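Local coordinates for protein WlaRA, TDP-fucose-3,4-ketoisomerase (Campylobacter jejuni subsp. jejuni 81116, PDB 5TPV) that belongs to the WxcM-like cupin family of beta-sandwich proteins and binds thymidine-5'-diphosphate in this model, at residues B[47-58]-B[86-97]. Numbering follows the deposited sequence.
Sequences GDHANLNSEFIF and GLYIDKMIWKQM. With TYD (thymidine-5'-diphosphate), chain E.
K95 runs alongside one face of the H49 ring, CD offset toward the rim, and its chain, bent at chi2 and chi3, turns NZ back to within 3.0 Å of H49 O. That ammonium stands above the carbonyl plane of H49, 46° out of it; N51 OD1 is 2.8 Å from the same NZ, and a water joins it to N51 N and I93 O. H49 points NE2 at the ligand: chi1 of 55° wedges CG between backbone N and carbonyl carbon, and NE2 gives a nearly straight 2.5 Å bond to O2B of thymidine-5'-diphosphate, while ND1 bonds weakly to N51 OD1. E118 takes the ND2 end of the N51 amide.

Beside this, D48 and H49 both face K95 in a G1 beta bulge, and G47 N binds the ligand's O1B. W94 lays one indole face over the peptide joining D48 to H49, with H49 N 3.8 Å above the ring.

Beyond the two connecting loops the segments pair again, in the other sheet of the cupin sandwich. There F58 receives I89 CD1 at its ring edge (CE2 to CD1, 3.8 Å), and M97 SD approaches the ring obliquely from the first sheet.

With E118 holding the N51 amide, the weak bond from ND1 probably steadies the H49 ring's rotation and keeps NE2 directed at the diphosphate, while K95 NZ ties the strand pair together beside the pocket.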
loop_
_atom_site.group_PDB
_atom_site.type_symbol
_atom_site.label_atom_id
_atom_site.label_comp_id
_atom_site.label_asym_id
_atom_site.label_seq_id
_atom_site.Cartn_x
_atom_site.Cartn_y
_atom_site.Cartn_z
ATOM N N GLY B 47 -17.512 0.465 3.612
ATOM C CA GLY B 47 -17.828 -0.941 3.692
ATOM C C GLY B 47 -19.307 -1.188 3.445
ATOM O O GLY B 47 -19.833 -0.833 2.394
ATOM N N ASP B 48 -19.947 -1.873 4.387
ATOM C CA ASP B 48 -21.287 -2.429 4.180
ATOM C C ASP B 48 -21.329 -3.518 3.093
ATOM O O ASP B 48 -22.207 -3.573 2.210
ATOM C CB ASP B 48 -22.301 -1.295 3.938
ATOM C CG ASP B 48 -22.514 -0.428 5.169
ATOM O OD1 ASP B 48 -22.757 -0.998 6.253
ATOM O OD2 ASP B 48 -22.481 0.824 5.034
ATOM N N HIS B 49 -20.372 -4.431 3.167
ATOM C CA HIS B 49 -20.415 -5.587 2.290
ATOM C C HIS B 49 -19.448 -6.646 2.788
ATOM O O HIS B 49 -18.581 -6.386 3.600
ATOM C CB HIS B 49 -20.076 -5.204 0.858
ATOM C CG HIS B 49 -18.755 -4.506 0.723
ATOM N ND1 HIS B 49 -17.557 -5.185 0.631
ATOM C CD2 HIS B 49 -18.436 -3.186 0.704
ATOM C CE1 HIS B 49 -16.560 -4.313 0.537
ATOM N NE2 HIS B 49 -17.069 -3.090 0.567
ATOM N N ALA B 50 -19.575 -7.827 2.222
ATOM C CA ALA B 50 -18.639 -8.910 2.423
ATOM C C ALA B 50 -18.152 -9.305 1.080
ATOM O O ALA B 50 -18.731 -8.945 0.026
ATOM C CB ALA B 50 -19.324 -10.074 3.116
ATOM N N ASN B 51 -17.029 -10.008 1.116
ATOM C CA ASN B 51 -16.348 -10.408 -0.113
ATOM C C ASN B 51 -16.112 -11.917 -0.084
ATOM O O ASN B 51 -15.618 -12.498 0.935
ATOM C CB ASN B 51 -15.023 -9.636 -0.330
ATOM C CG ASN B 51 -15.214 -8.120 -0.448
ATOM O OD1 ASN B 51 -15.568 -7.431 0.526
ATOM N ND2 ASN B 51 -14.972 -7.594 -1.623
ATOM N N LEU B 52 -16.525 -12.545 -1.192
ATOM C CA LEU B 52 -16.514 -14.014 -1.339
ATOM C C LEU B 52 -15.113 -14.636 -1.378
ATOM O O LEU B 52 -14.869 -15.670 -0.754
ATOM C CB LEU B 52 -17.263 -14.417 -2.605
ATOM C CG LEU B 52 -18.795 -14.336 -2.590
ATOM C CD1 LEU B 52 -19.297 -14.374 -4.019
ATOM C CD2 LEU B 52 -19.374 -15.501 -1.776
ATOM N N ASN B 53 -14.190 -13.966 -2.054
ATOM C CA ASN B 53 -12.808 -14.448 -2.172
ATOM C C ASN B 53 -11.703 -13.716 -1.415
ATOM O O ASN B 53 -10.704 -14.330 -1.053
ATOM C CB ASN B 53 -12.471 -14.475 -3.662
ATOM C CG ASN B 53 -13.564 -15.168 -4.460
ATOM O OD1 ASN B 53 -14.037 -16.225 -4.031
ATOM N ND2 ASN B 53 -13.954 -14.603 -5.603
ATOM N N SER B 54 -11.807 -12.400 -1.270
ATOM C CA SER B 54 -10.672 -11.582 -0.869
ATOM C C SER B 54 -10.518 -11.675 0.639
ATOM O O SER B 54 -11.486 -11.629 1.413
ATOM C CB SER B 54 -10.885 -10.114 -1.239
ATOM O OG SER B 54 -11.083 -9.910 -2.631
ATOM N N GLU B 55 -9.253 -11.732 1.016
ATOM C CA GLU B 55 -8.802 -11.385 2.338
ATOM C C GLU B 55 -8.193 -9.957 2.336
ATOM O O GLU B 55 -7.834 -9.404 1.289
ATOM C CB GLU B 55 -7.753 -12.425 2.737
ATOM C CG GLU B 55 -8.280 -13.827 2.925
ATOM C CD GLU B 55 -7.150 -14.844 3.000
ATOM O OE1 GLU B 55 -6.381 -14.865 4.007
ATOM O OE2 GLU B 55 -7.044 -15.614 2.025
ATOM N N PHE B 56 -8.087 -9.385 3.521
ATOM C CA PHE B 56 -7.770 -7.967 3.706
ATOM C C PHE B 56 -6.841 -7.812 4.892
ATOM O O PHE B 56 -6.964 -8.564 5.849
ATOM C CB PHE B 56 -8.998 -7.112 3.961
ATOM C CG PHE B 56 -9.908 -7.077 2.796
ATOM C CD1 PHE B 56 -9.598 -6.309 1.699
ATOM C CD2 PHE B 56 -11.075 -7.839 2.779
ATOM C CE1 PHE B 56 -10.378 -6.312 0.554
ATOM C CE2 PHE B 56 -11.888 -7.837 1.639
ATOM C CZ PHE B 56 -11.531 -7.103 0.533
ATOM N N ILE B 57 -5.898 -6.870 4.788
ATOM C CA ILE B 57 -5.379 -6.163 5.978
ATOM C C ILE B 57 -5.657 -4.649 5.933
ATOM O O ILE B 57 -5.384 -3.990 4.953
ATOM C CB ILE B 57 -3.869 -6.392 6.067
ATOM C CG1 ILE B 57 -3.585 -7.846 6.345
ATOM C CG2 ILE B 57 -3.229 -5.651 7.237
ATOM C CD1 ILE B 57 -2.135 -8.197 6.160
ATOM N N PHE B 58 -6.181 -4.117 7.018
ATOM C CA PHE B 58 -6.592 -2.730 7.153
ATOM C C PHE B 58 -5.571 -2.069 8.100
ATOM O O PHE B 58 -5.287 -2.587 9.182
ATOM C CB PHE B 58 -7.991 -2.614 7.823
ATOM C CG PHE B 58 -9.103 -3.264 7.051
ATOM C CD1 PHE B 58 -9.712 -2.601 6.017
ATOM C CD2 PHE B 58 -9.517 -4.561 7.341
ATOM C CE1 PHE B 58 -10.703 -3.216 5.256
ATOM C CE2 PHE B 58 -10.506 -5.177 6.599
ATOM C CZ PHE B 58 -11.108 -4.501 5.558
ATOM N N GLY B 86 -2.205 -3.710 12.179
ATOM C CA GLY B 86 -3.314 -3.806 11.264
ATOM C C GLY B 86 -4.229 -4.944 11.639
ATOM O O GLY B 86 -3.889 -5.849 12.415
ATOM N N LEU B 87 -5.398 -4.891 11.030
ATOM C CA LEU B 87 -6.417 -5.910 11.187
ATOM C C LEU B 87 -6.465 -6.751 9.959
ATOM O O LEU B 87 -6.821 -6.245 8.876
ATOM C CB LEU B 87 -7.779 -5.246 11.379
ATOM C CG LEU B 87 -8.980 -6.210 11.364
ATOM C CD1 LEU B 87 -8.875 -7.188 12.526
ATOM C CD2 LEU B 87 -10.243 -5.377 11.498
ATOM N N TYR B 88 -6.026 -7.996 10.109
ATOM C CA TYR B 88 -6.284 -9.069 9.142
ATOM C C TYR B 88 -7.697 -9.656 9.317
ATOM O O TYR B 88 -8.106 -10.006 10.438
ATOM C CB TYR B 88 -5.287 -10.190 9.346
ATOM C CG TYR B 88 -5.662 -11.422 8.556
ATOM C CD1 TYR B 88 -5.346 -11.524 7.221
ATOM C CD2 TYR B 88 -6.406 -12.450 9.138
ATOM C CE1 TYR B 88 -5.763 -12.594 6.455
ATOM C CE2 TYR B 88 -6.819 -13.548 8.389
ATOM C CZ TYR B 88 -6.482 -13.627 7.066
ATOM O OH TYR B 88 -6.897 -14.713 6.331
ATOM N N ILE B 89 -8.452 -9.770 8.234
ATOM C CA ILE B 89 -9.681 -10.541 8.268
ATOM C C ILE B 89 -9.681 -11.509 7.133
ATOM O O ILE B 89 -9.205 -11.219 6.052
ATOM C CB ILE B 89 -10.973 -9.727 8.173
ATOM C CG1 ILE B 89 -11.210 -9.136 6.760
ATOM C CG2 ILE B 89 -10.993 -8.679 9.250
ATOM C CD1 ILE B 89 -12.554 -8.412 6.607
ATOM N N ASP B 90 -10.294 -12.657 7.379
ATOM C CA ASP B 90 -10.399 -13.697 6.331
ATOM C C ASP B 90 -11.567 -13.356 5.402
ATOM O O ASP B 90 -12.332 -12.419 5.664
ATOM C CB ASP B 90 -10.685 -15.030 7.028
ATOM C CG ASP B 90 -10.155 -16.248 6.275
ATOM O OD1 ASP B 90 -9.822 -17.210 7.023
ATOM O OD2 ASP B 90 -10.076 -16.239 5.015
ATOM N N LYS B 91 -11.722 -14.115 4.338
ATOM C CA LYS B 91 -12.854 -13.872 3.427
ATOM C C LYS B 91 -14.257 -14.104 4.031
ATOM O O LYS B 91 -14.417 -14.690 5.103
ATOM C CB LYS B 91 -12.682 -14.690 2.166
ATOM C CG LYS B 91 -12.510 -16.171 2.361
ATOM C CD LYS B 91 -12.538 -16.871 1.008
ATOM C CE LYS B 91 -11.650 -18.090 1.008
ATOM N NZ LYS B 91 -11.760 -18.891 -0.246
ATOM N N MET B 92 -15.289 -13.549 3.405
ATOM C CA MET B 92 -16.678 -13.736 3.876
ATOM C C MET B 92 -16.774 -13.262 5.296
ATOM O O MET B 92 -17.289 -13.934 6.218
ATOM C CB MET B 92 -17.158 -15.200 3.704
ATOM C CG MET B 92 -17.642 -15.487 2.303
ATOM S SD MET B 92 -19.013 -14.369 1.851
ATOM C CE MET B 92 -20.432 -15.216 2.536
ATOM N N ILE B 93 -16.251 -12.065 5.497
ATOM C CA ILE B 93 -16.565 -11.386 6.709
ATOM C C ILE B 93 -17.111 -10.032 6.326
ATOM O O ILE B 93 -16.511 -9.332 5.511
ATOM C CB ILE B 93 -15.320 -11.325 7.587
ATOM C CG1 ILE B 93 -14.847 -12.749 7.900
ATOM C CG2 ILE B 93 -15.612 -10.497 8.833
ATOM C CD1 ILE B 93 -13.875 -12.891 9.057
ATOM N N TRP B 94 -18.270 -9.709 6.881
ATOM C CA TRP B 94 -18.924 -8.433 6.595
ATOM C C TRP B 94 -18.229 -7.369 7.448
ATOM O O TRP B 94 -17.831 -7.607 8.604
ATOM C CB TRP B 94 -20.373 -8.498 7.011
ATOM C CG TRP B 94 -21.195 -7.279 6.796
ATOM C CD1 TRP B 94 -21.296 -6.189 7.604
ATOM C CD2 TRP B 94 -22.097 -7.058 5.719
ATOM N NE1 TRP B 94 -22.231 -5.301 7.101
ATOM C CE2 TRP B 94 -22.713 -5.806 5.931
ATOM C CE3 TRP B 94 -22.457 -7.808 4.601
ATOM C CZ2 TRP B 94 -23.649 -5.273 5.059
ATOM C CZ3 TRP B 94 -23.416 -7.271 3.735
ATOM C CH2 TRP B 94 -23.988 -6.026 3.963
ATOM N N LYS B 95 -18.124 -6.182 6.873
ATOM C CA LYS B 95 -17.468 -5.085 7.573
ATOM C C LYS B 95 -18.092 -3.745 7.254
ATOM O O LYS B 95 -18.620 -3.535 6.170
ATOM C CB LYS B 95 -15.956 -5.101 7.271
ATOM C CG LYS B 95 -15.464 -4.272 6.102
ATOM C CD LYS B 95 -15.792 -4.830 4.755
ATOM C CE LYS B 95 -15.232 -6.213 4.528
ATOM N NZ LYS B 95 -15.621 -6.597 3.162
ATOM N N GLN B 96 -18.012 -2.874 8.232
ATOM C CA GLN B 96 -18.338 -1.483 8.114
ATOM C C GLN B 96 -17.325 -0.600 8.888
ATOM O O GLN B 96 -16.896 -0.927 9.987
ATOM C CB GLN B 96 -19.778 -1.317 8.619
ATOM C CG GLN B 96 -20.302 0.099 8.538
ATOM C CD GLN B 96 -21.631 0.254 9.276
ATOM O OE1 GLN B 96 -21.716 0.008 10.478
ATOM N NE2 GLN B 96 -22.674 0.677 8.553
ATOM N N MET B 97 -16.918 0.520 8.299
ATOM C CA MET B 97 -15.980 1.444 8.930
ATOM C C MET B 97 -16.509 2.829 9.066
ATOM O O MET B 97 -17.173 3.305 8.167
ATOM C CB MET B 97 -14.740 1.531 8.107
ATOM C CG MET B 97 -14.275 0.109 7.956
ATOM S SD MET B 97 -12.985 -0.037 6.763
ATOM C CE MET B 97 -14.143 -0.526 5.455
HETATM P PA TYD E . -16.653 -0.507 -2.257
HETATM O O1A TYD E . -17.989 -0.897 -2.843
HETATM O O2A TYD E . -15.712 -1.572 -1.750
HETATM O O3A TYD E . -16.914 0.545 -1.066
HETATM P PB TYD E . -15.941 0.585 0.216
HETATM O O1B TYD E . -16.628 1.539 1.164
HETATM O O2B TYD E . -15.905 -0.848 0.691
HETATM O O3B TYD E . -14.631 1.092 -0.337
HETATM O "O5'" TYD E . -15.867 0.383 -3.345
HETATM C "C5'" TYD E . -16.279 1.720 -3.621
HETATM C "C4'" TYD E . -16.558 1.870 -5.111
HETATM O "O4'" TYD E . -15.326 2.020 -5.821
HETATM C "C3'" TYD E . -17.265 0.643 -5.665
HETATM O "O3'" TYD E . -18.534 1.014 -6.213
HETATM C "C2'" TYD E . -16.370 0.086 -6.756
HETATM C "C1'" TYD E . -15.155 1.003 -6.811
HETATM N N1 TYD E . -13.943 0.234 -6.526
HETATM C C2 TYD E . -13.077 -0.119 -7.586
HETATM O O2 TYD E . -13.360 0.232 -8.752
HETATM N N3 TYD E . -11.957 -0.823 -7.365
HETATM C C4 TYD E . -11.628 -1.212 -6.130
HETATM O O4 TYD E . -10.583 -1.867 -5.930
HETATM C C5 TYD E . -12.520 -0.854 -5.001
HETATM C C5M TYD E . -12.184 -1.274 -3.594
HETATM C C6 TYD E . -13.670 -0.125 -5.267
HETATM O O HOH W 1 -15.343 -9.683 3.371
HETATM O O HOH W 2 -13.485 -18.609 -2.311
HETATM O O HOH W 3 -12.816 -10.537 3.653
#